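Long-range contact in monovalent Na+/H+ antiporter subunit A (Dietzia sp. DQ12-45-1b, PDB 7D3U), which is a membrane subunit of the Mrp complex, a bacterial sodium/proton pump, and probably takes part in exchanging sodium ions for protons: residues A199-F211 and L249-W263. Residues are numbered along the deposited sequence; the frame is centred on the assembly and turned at random.
Sequences AAVIAVLIAMAAF and LLLRFSEALHDVPVW. With LMT (dodecyl-beta-D-maltoside), chain C.
The carbonyl oxygen of A207, whose CA lies beside CD2 of L250, accepts two backbone N-H groups: F211 N at 2.8 Å and, more weakly, A210 N. With such bonds kept within each segment, 199-211 and 249-263 illustrate how a transmembrane helix can meet its neighbours through apolar side chains, with no hydrogen bond between the two segments. I206 loses more surface to the other segment than any other residue and uses both branches. Its chi1 of -83° sends CG1 away from the carbonyl carbon, and the extended chi2 of 163° carries CD1 over the centre of the F253 ring, a CH-pi contact 3.5 Å from the centroid and only 14° off the normal. The other branch, CG2, meets the edge of the W263 indole at CZ3 (3.9 Å) and also reaches L250 CD2. Replacing F253 with an alanine would probably strip the I206 methyl of its aromatic platform and cost the contacts with L187 and M174.

A199, A200, A203 and A210 let the other segment come close. The A203 and W263 CA atoms approach to 5.3 Å, with A203 CB against W263 CB and the indole edge. Around the turn, L257 forks onto the helix, its CD1 against I202 CG2 (3.5 Å) and its CD2 beside A199. V262 spreads its two methyls lengthwise, CG1 on A200 CB (3.6 Å) and CG2 on V204 CG2, while A210 CB rests on L250 CD2 (3.6 Å). V201 faces away from 249-263, and its methyls touch a bound dodecyl maltoside. The loop linking helix 243-252 to helix 261-284, with an inverse gamma turn centred on L257 and V260 at the N-cap position, packs on helix 196-213 within the transmembrane bundle of the NADH:quinone oxidoreductase/Mrp antiporter family.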
loop_
_atom_site.group_PDB
_atom_site.type_symbol
_atom_site.label_atom_id
_atom_site.label_comp_id
_atom_site.label_asym_id
_atom_site.label_seq_id
_atom_site.Cartn_x
_atom_site.Cartn_y
_atom_site.Cartn_z
ATOM N N ALA B 199 26.557 -31.769 -9.977
ATOM C CA ALA B 199 26.787 -31.745 -11.414
ATOM C C ALA B 199 25.552 -32.191 -12.180
ATOM O O ALA B 199 25.292 -31.689 -13.274
ATOM C CB ALA B 199 27.986 -32.620 -11.770
ATOM N N ALA B 200 24.758 -33.099 -11.611
ATOM C CA ALA B 200 23.533 -33.530 -12.278
ATOM C C ALA B 200 22.522 -32.394 -12.352
ATOM O O ALA B 200 21.913 -32.155 -13.403
ATOM C CB ALA B 200 22.939 -34.734 -11.547
ATOM N N VAL B 201 22.331 -31.681 -11.240
ATOM C CA VAL B 201 21.410 -30.550 -11.226
ATOM C C VAL B 201 21.873 -29.475 -12.198
ATOM O O VAL B 201 21.071 -28.912 -12.953
ATOM C CB VAL B 201 21.268 -30.000 -9.795
ATOM C CG1 VAL B 201 20.729 -28.583 -9.819
ATOM C CG2 VAL B 201 20.368 -30.900 -8.975
ATOM N N ILE B 202 23.174 -29.176 -12.200
ATOM C CA ILE B 202 23.687 -28.143 -13.093
ATOM C C ILE B 202 23.540 -28.571 -14.548
ATOM O O ILE B 202 23.216 -27.755 -15.419
ATOM C CB ILE B 202 25.146 -27.809 -12.739
ATOM C CG1 ILE B 202 25.210 -27.133 -11.373
ATOM C CG2 ILE B 202 25.758 -26.901 -13.784
ATOM C CD1 ILE B 202 24.284 -25.953 -11.246
ATOM N N ALA B 203 23.751 -29.858 -14.834
ATOM C CA ALA B 203 23.588 -30.350 -16.194
ATOM C C ALA B 203 22.146 -30.227 -16.653
ATOM O O ALA B 203 21.884 -29.813 -17.785
ATOM C CB ALA B 203 24.055 -31.801 -16.285
ATOM N N VAL B 204 21.195 -30.572 -15.782
ATOM C CA VAL B 204 19.790 -30.448 -16.153
ATOM C C VAL B 204 19.424 -28.987 -16.383
ATOM O O VAL B 204 18.758 -28.646 -17.370
ATOM C CB VAL B 204 18.894 -31.096 -15.082
ATOM C CG1 VAL B 204 17.472 -30.591 -15.205
ATOM C CG2 VAL B 204 18.931 -32.604 -15.215
ATOM N N LEU B 205 19.872 -28.098 -15.494
ATOM C CA LEU B 205 19.550 -26.682 -15.637
ATOM C C LEU B 205 20.134 -26.107 -16.919
ATOM O O LEU B 205 19.463 -25.354 -17.631
ATOM C CB LEU B 205 20.057 -25.902 -14.426
ATOM C CG LEU B 205 19.282 -26.097 -13.128
ATOM C CD1 LEU B 205 19.842 -25.195 -12.052
ATOM C CD2 LEU B 205 17.807 -25.825 -13.341
ATOM N N ILE B 206 21.371 -26.469 -17.251
ATOM C CA ILE B 206 21.996 -25.900 -18.438
ATOM C C ILE B 206 21.430 -26.518 -19.711
ATOM O O ILE B 206 21.277 -25.825 -20.724
ATOM C CB ILE B 206 23.521 -26.053 -18.346
ATOM C CG1 ILE B 206 24.094 -24.917 -17.507
ATOM C CG2 ILE B 206 24.157 -26.061 -19.722
ATOM C CD1 ILE B 206 25.479 -25.174 -17.023
ATOM N N ALA B 207 21.090 -27.809 -19.688
ATOM C CA ALA B 207 20.417 -28.405 -20.833
ATOM C C ALA B 207 19.077 -27.732 -21.085
ATOM O O ALA B 207 18.716 -27.465 -22.235
ATOM C CB ALA B 207 20.236 -29.906 -20.614
ATOM N N MET B 208 18.332 -27.427 -20.019
ATOM C CA MET B 208 17.085 -26.692 -20.200
ATOM C C MET B 208 17.340 -25.261 -20.655
ATOM O O MET B 208 16.520 -24.689 -21.382
ATOM C CB MET B 208 16.273 -26.704 -18.908
ATOM C CG MET B 208 15.760 -28.077 -18.518
ATOM S SD MET B 208 15.085 -28.982 -19.921
ATOM C CE MET B 208 14.589 -30.508 -19.128
ATOM N N ALA B 209 18.462 -24.670 -20.244
ATOM C CA ALA B 209 18.774 -23.308 -20.661
ATOM C C ALA B 209 19.199 -23.245 -22.120
ATOM O O ALA B 209 19.077 -22.192 -22.753
ATOM C CB ALA B 209 19.869 -22.723 -19.771
ATOM N N ALA B 210 19.704 -24.346 -22.666
ATOM C CA ALA B 210 20.137 -24.381 -24.055
ATOM C C ALA B 210 19.144 -25.075 -24.973
ATOM O O ALA B 210 19.263 -24.945 -26.195
ATOM C CB ALA B 210 21.499 -25.068 -24.170
ATOM N N PHE B 211 18.178 -25.809 -24.423
ATOM C CA PHE B 211 17.106 -26.355 -25.241
ATOM C C PHE B 211 16.085 -25.297 -25.620
ATOM O O PHE B 211 15.297 -25.516 -26.545
ATOM C CB PHE B 211 16.404 -27.499 -24.510
ATOM C CG PHE B 211 17.217 -28.755 -24.418
ATOM C CD1 PHE B 211 18.448 -28.854 -25.041
ATOM C CD2 PHE B 211 16.752 -29.839 -23.700
ATOM C CE1 PHE B 211 19.190 -30.006 -24.953
ATOM C CE2 PHE B 211 17.492 -30.992 -23.607
ATOM C CZ PHE B 211 18.711 -31.077 -24.236
ATOM N N LEU B 249 26.699 -22.737 -25.559
ATOM C CA LEU B 249 26.622 -22.982 -24.124
ATOM C C LEU B 249 26.850 -24.453 -23.807
ATOM O O LEU B 249 27.520 -24.785 -22.822
ATOM C CB LEU B 249 25.273 -22.522 -23.580
ATOM C CG LEU B 249 25.175 -22.510 -22.059
ATOM C CD1 LEU B 249 25.960 -21.342 -21.503
ATOM C CD2 LEU B 249 23.729 -22.451 -21.613
ATOM N N LEU B 250 26.300 -25.349 -24.627
ATOM C CA LEU B 250 26.535 -26.775 -24.426
ATOM C C LEU B 250 27.978 -27.154 -24.725
ATOM O O LEU B 250 28.502 -28.105 -24.137
ATOM C CB LEU B 250 25.584 -27.595 -25.291
ATOM C CG LEU B 250 24.112 -27.451 -24.922
ATOM C CD1 LEU B 250 23.270 -28.457 -25.660
ATOM C CD2 LEU B 250 23.929 -27.606 -23.428
ATOM N N LEU B 251 28.632 -26.433 -25.635
ATOM C CA LEU B 251 30.023 -26.727 -25.957
ATOM C C LEU B 251 30.963 -26.204 -24.881
ATOM O O LEU B 251 31.960 -26.856 -24.553
ATOM C CB LEU B 251 30.382 -26.124 -27.313
ATOM C CG LEU B 251 30.327 -27.067 -28.512
ATOM C CD1 LEU B 251 30.273 -26.279 -29.804
ATOM C CD2 LEU B 251 31.525 -27.986 -28.503
ATOM N N ARG B 252 30.662 -25.032 -24.321
ATOM C CA ARG B 252 31.508 -24.461 -23.281
ATOM C C ARG B 252 31.442 -25.289 -22.008
ATOM O O ARG B 252 32.475 -25.671 -21.449
ATOM C CB ARG B 252 31.092 -23.018 -23.002
ATOM C CG ARG B 252 31.881 -22.350 -21.895
ATOM C CD ARG B 252 33.372 -22.423 -22.163
ATOM N NE ARG B 252 33.787 -21.468 -23.183
ATOM C CZ ARG B 252 34.345 -20.292 -22.919
ATOM N NH1 ARG B 252 34.556 -19.925 -21.664
ATOM N NH2 ARG B 252 34.691 -19.482 -23.909
ATOM N N PHE B 253 30.233 -25.580 -21.537
ATOM C CA PHE B 253 30.054 -26.327 -20.302
ATOM C C PHE B 253 30.319 -27.815 -20.462
ATOM O O PHE B 253 30.187 -28.558 -19.484
ATOM C CB PHE B 253 28.642 -26.111 -19.758
ATOM C CG PHE B 253 28.499 -24.866 -18.943
ATOM C CD1 PHE B 253 28.815 -24.867 -17.600
ATOM C CD2 PHE B 253 28.056 -23.691 -19.521
ATOM C CE1 PHE B 253 28.689 -23.722 -16.848
ATOM C CE2 PHE B 253 27.928 -22.544 -18.772
ATOM C CZ PHE B 253 28.244 -22.559 -17.435
ATOM N N SER B 254 30.690 -28.271 -21.652
ATOM C CA SER B 254 30.988 -29.681 -21.845
ATOM C C SER B 254 32.348 -30.078 -21.292
ATOM O O SER B 254 32.674 -31.268 -21.295
ATOM C CB SER B 254 30.909 -30.038 -23.329
ATOM O OG SER B 254 31.242 -31.398 -23.532
ATOM N N GLU B 255 33.148 -29.122 -20.819
ATOM C CA GLU B 255 34.418 -29.471 -20.193
ATOM C C GLU B 255 34.215 -30.114 -18.832
ATOM O O GLU B 255 34.984 -31.001 -18.447
ATOM C CB GLU B 255 35.299 -28.228 -20.054
ATOM C CG GLU B 255 36.617 -28.479 -19.345
ATOM C CD GLU B 255 37.623 -27.373 -19.578
ATOM O OE1 GLU B 255 37.202 -26.250 -19.929
ATOM O OE2 GLU B 255 38.834 -27.624 -19.412
ATOM N N ALA B 256 33.186 -29.693 -18.100
ATOM C CA ALA B 256 32.892 -30.224 -16.778
ATOM C C ALA B 256 31.807 -31.289 -16.804
ATOM O O ALA B 256 32.005 -32.392 -16.290
ATOM C CB ALA B 256 32.479 -29.085 -15.842
ATOM N N LEU B 257 30.658 -30.977 -17.393
ATOM C CA LEU B 257 29.506 -31.874 -17.370
ATOM C C LEU B 257 29.448 -32.764 -18.606
ATOM O O LEU B 257 28.456 -32.769 -19.325
ATOM C CB LEU B 257 28.227 -31.061 -17.232
ATOM C CG LEU B 257 28.067 -30.295 -15.923
ATOM C CD1 LEU B 257 26.833 -29.416 -15.970
ATOM C CD2 LEU B 257 28.001 -31.246 -14.753
ATOM N N HIS B 258 30.507 -33.521 -18.882
ATOM C CA HIS B 258 30.481 -34.440 -20.012
ATOM C C HIS B 258 30.486 -35.904 -19.611
ATOM O O HIS B 258 30.175 -36.756 -20.445
ATOM C CB HIS B 258 31.662 -34.172 -20.955
ATOM C CG HIS B 258 32.953 -34.781 -20.509
ATOM N ND1 HIS B 258 33.921 -34.063 -19.839
ATOM C CD2 HIS B 258 33.452 -36.030 -20.661
ATOM C CE1 HIS B 258 34.952 -34.848 -19.584
ATOM N NE2 HIS B 258 34.692 -36.047 -20.072
ATOM N N ASP B 259 30.826 -36.219 -18.363
ATOM C CA ASP B 259 30.860 -37.594 -17.890
ATOM C C ASP B 259 29.700 -37.922 -16.958
ATOM O O ASP B 259 29.590 -39.061 -16.493
ATOM C CB ASP B 259 32.192 -37.879 -17.193
ATOM C CG ASP B 259 32.381 -37.054 -15.938
ATOM O OD1 ASP B 259 31.951 -35.881 -15.926
ATOM O OD2 ASP B 259 32.959 -37.575 -14.961
ATOM N N VAL B 260 28.833 -36.955 -16.679
ATOM C CA VAL B 260 27.688 -37.160 -15.798
ATOM C C VAL B 260 26.577 -37.818 -16.612
ATOM O O VAL B 260 26.228 -37.304 -17.686
ATOM C CB VAL B 260 27.212 -35.844 -15.174
ATOM C CG1 VAL B 260 28.065 -35.509 -13.970
ATOM C CG2 VAL B 260 27.301 -34.726 -16.180
ATOM N N PRO B 261 26.010 -38.936 -16.151
ATOM C CA PRO B 261 25.062 -39.678 -17.000
ATOM C C PRO B 261 23.810 -38.897 -17.358
ATOM O O PRO B 261 23.293 -39.050 -18.474
ATOM C CB PRO B 261 24.734 -40.912 -16.150
ATOM C CG PRO B 261 25.890 -41.050 -15.216
ATOM C CD PRO B 261 26.306 -39.650 -14.902
ATOM N N VAL B 262 23.300 -38.064 -16.447
ATOM C CA VAL B 262 22.065 -37.349 -16.743
ATOM C C VAL B 262 22.280 -36.348 -17.869
ATOM O O VAL B 262 21.392 -36.146 -18.699
ATOM C CB VAL B 262 21.509 -36.668 -15.480
ATOM C CG1 VAL B 262 22.450 -35.596 -14.992
ATOM C CG2 VAL B 262 20.138 -36.080 -15.760
ATOM N N TRP B 263 23.460 -35.732 -17.939
ATOM C CA TRP B 263 23.751 -34.821 -19.038
ATOM C C TRP B 263 23.778 -35.565 -20.361
ATOM O O TRP B 263 23.140 -35.148 -21.334
ATOM C CB TRP B 263 25.083 -34.117 -18.791
ATOM C CG TRP B 263 25.695 -33.466 -19.992
ATOM C CD1 TRP B 263 26.416 -34.073 -20.978
ATOM C CD2 TRP B 263 25.683 -32.071 -20.308
ATOM N NE1 TRP B 263 26.834 -33.146 -21.897
ATOM C CE2 TRP B 263 26.398 -31.908 -21.507
ATOM C CE3 TRP B 263 25.130 -30.943 -19.697
ATOM C CZ2 TRP B 263 26.571 -30.668 -22.107
ATOM C CZ3 TRP B 263 25.302 -29.715 -20.294
ATOM C CH2 TRP B 263 26.017 -29.585 -21.486
HETATM C C1B LMT C . 23.077 -27.231 -2.353
HETATM C C2B LMT C . 23.076 -26.948 -0.843
HETATM C C3B LMT C . 23.141 -25.432 -0.586
HETATM C C4B LMT C . 24.220 -24.781 -1.480
HETATM C C5B LMT C . 23.872 -25.095 -2.945
HETATM C C6B LMT C . 25.125 -25.536 -3.693
HETATM O O1B LMT C . 22.082 -28.161 -2.618
HETATM O O2B LMT C . 21.914 -27.471 -0.345
HETATM O O3B LMT C . 23.325 -25.154 0.743
HETATM O "O4'" LMT C . 24.245 -23.420 -1.298
HETATM O O5B LMT C . 22.854 -26.057 -3.072
HETATM O O6B LMT C . 26.117 -25.860 -2.805
HETATM C "C1'" LMT C . 19.336 -29.826 -4.629
HETATM C "C2'" LMT C . 20.561 -30.773 -4.610
HETATM C "C3'" LMT C . 21.674 -30.253 -3.661
HETATM C "C4'" LMT C . 22.067 -28.777 -3.885
HETATM C "C5'" LMT C . 20.968 -28.058 -4.712
HETATM C "C6'" LMT C . 21.193 -27.956 -6.209
HETATM O "O1'" LMT C . 18.702 -29.864 -5.839
HETATM O "O2'" LMT C . 20.142 -31.999 -4.159
HETATM O "O3'" LMT C . 22.789 -31.035 -3.776
HETATM O "O5'" LMT C . 19.657 -28.460 -4.359
HETATM O "O6'" LMT C . 20.549 -26.820 -6.603
HETATM C C1 LMT C . 17.499 -29.132 -5.891
HETATM C C2 LMT C . 17.676 -28.194 -7.046
HETATM C C3 LMT C . 16.780 -27.000 -7.088
HETATM C C4 LMT C . 17.629 -25.823 -7.486
HETATM C C5 LMT C . 16.775 -24.676 -7.902
HETATM C C6 LMT C . 15.956 -24.994 -9.108
HETATM C C7 LMT C . 15.377 -23.728 -9.667
HETATM C C8 LMT C . 14.788 -24.008 -11.003
HETATM C C9 LMT C . 14.353 -22.787 -11.740
HETATM C C10 LMT C . 13.424 -23.227 -12.834
HETATM C C11 LMT C . 12.974 -22.068 -13.663
HETATM C C12 LMT C . 11.995 -22.479 -14.710
#